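PDB 4GUA: Non-structural polyprotein from Sindbis virus, which carries the cysteine protease of nsP2, which cleaves the viral non-structural polyprotein, joined to the macro and zinc-binding domains of nsP3. Local coordinates for the zinc ion site. Coordinates in Å, arbitrary orientation; residue numbers count along the deposited sequence, not the author numbering.

The zinc ion site. Residues 605, 607, 609-610, 630-632, 648-650. With ZN (zinc ion), chain B.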
# COMPACT_ATOMS: atom_id res chain seq x y z
N CYS A 605 10.46 -13.87 2.12
CA CYS A 605 11.32 -14.56 1.16
C CYS A 605 10.63 -15.81 0.65
O CYS A 605 9.55 -16.15 1.11
CB CYS A 605 12.67 -14.91 1.79
SG CYS A 605 12.60 -16.09 3.14
N CYS A 607 12.24 -18.88 0.57
CA CYS A 607 12.92 -20.06 1.08
C CYS A 607 12.09 -20.70 2.19
O CYS A 607 11.06 -20.15 2.59
CB CYS A 607 14.33 -19.72 1.57
SG CYS A 607 14.46 -19.31 3.34
N TYR A 609 12.54 -21.02 5.27
CA TYR A 609 12.61 -20.38 6.59
C TYR A 609 11.84 -19.06 6.66
O TYR A 609 11.80 -18.42 7.71
CB TYR A 609 14.07 -20.19 6.98
CG TYR A 609 14.84 -21.49 7.01
CD1 TYR A 609 14.56 -22.46 7.97
CD2 TYR A 609 15.83 -21.77 6.08
CE1 TYR A 609 15.24 -23.66 8.01
CE2 TYR A 609 16.52 -22.97 6.11
CZ TYR A 609 16.22 -23.91 7.07
OH TYR A 609 16.90 -25.11 7.11
N ALA A 610 11.19 -18.68 5.56
CA ALA A 610 10.53 -17.38 5.47
C ALA A 610 9.67 -17.15 6.69
O ALA A 610 8.88 -18.02 7.06
CB ALA A 610 9.69 -17.32 4.22
N CYS A 630 16.77 -17.11 8.29
CA CYS A 630 17.54 -16.81 7.09
C CYS A 630 17.94 -15.34 7.03
O CYS A 630 17.54 -14.54 7.87
CB CYS A 630 16.75 -17.20 5.84
SG CYS A 630 15.28 -16.21 5.57
N SER A 631 18.70 -14.98 6.00
CA SER A 631 19.27 -13.64 5.91
C SER A 631 18.21 -12.60 5.52
O SER A 631 18.44 -11.39 5.66
CB SER A 631 20.42 -13.62 4.89
OG SER A 631 19.95 -13.79 3.57
N SER A 632 17.06 -13.06 5.04
CA SER A 632 15.95 -12.16 4.72
C SER A 632 15.16 -11.81 5.96
O SER A 632 14.17 -11.08 5.90
CB SER A 632 15.04 -12.78 3.66
OG SER A 632 15.66 -12.79 2.39
N CYS A 648 19.60 -17.00 3.02
CA CYS A 648 18.38 -17.21 2.26
C CYS A 648 18.72 -17.53 0.81
O CYS A 648 19.41 -16.76 0.13
CB CYS A 648 17.47 -15.99 2.32
SG CYS A 648 15.89 -16.20 1.45
N THR A 649 18.25 -18.69 0.34
CA THR A 649 18.57 -19.19 -0.99
C THR A 649 17.68 -18.65 -2.12
O THR A 649 18.06 -18.72 -3.29
CB THR A 649 18.53 -20.71 -1.01
OG1 THR A 649 17.21 -21.16 -0.68
CG2 THR A 649 19.51 -21.27 0.01
N LYS A 650 16.49 -18.16 -1.78
CA LYS A 650 15.61 -17.51 -2.76
C LYS A 650 14.93 -16.29 -2.14
O LYS A 650 14.23 -16.40 -1.14
CB LYS A 650 14.56 -18.50 -3.27
ZN ZN B . 14.84 -16.82 3.43
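Four cysteine sulfurs, presumably as thiolates, grip the zinc ion in a near-tetrahedral Cys4 site within the zinc-binding domain of nsP3. Cys630 SG and Cys648 SG stand 2.3 Å from ZN, Cys605 SG 2.4 Å and Cys607 SG 2.5 Å, differences too small to interpret at 2.85 Å resolution. The tetrahedron is uneven as modelled, though the departure from ideal should not be over-read at this resolution: the angle at the metal opens to 130° between Cys630 SG and Cys648 SG and closes to 99° between Cys605 SG and Cys607 SG, the pair supplied by one short Cys-X-Cys stretch. The other two ligands come from separate loops, Cys630 directly after strand 627-629 and Cys648 shortly after strand 643-645, so the ion ties together three stretches of chain and probably has a structural rather than catalytic role. Torsions differ among the ligands. Cys648 SG lies anti to its backbone N (chi1 -178°), whereas Cys605 SG and Cys630 SG each take the crowded position between backbone N and carbonyl carbon.

In the second shell, Tyr609 N donates to Cys607 SG over 3.2 Å in a fairly straight bond; this sulfur thus meets both metal and amide, which may temper its negative charge. The phenol ring of Tyr609 points away from the ion, leaving its backbone to make this contact. Ser632 N approaches Cys630 SG at 3.7 Å, at best a weak hydrogen bond, while Ser632 CB faces the ion 4.1 Å from ZN. A further link joins two metal-binding loops without touching a sulfur: Cys648 N donates to the Ser631 hydroxyl oxygen OG, 3.3 Å away.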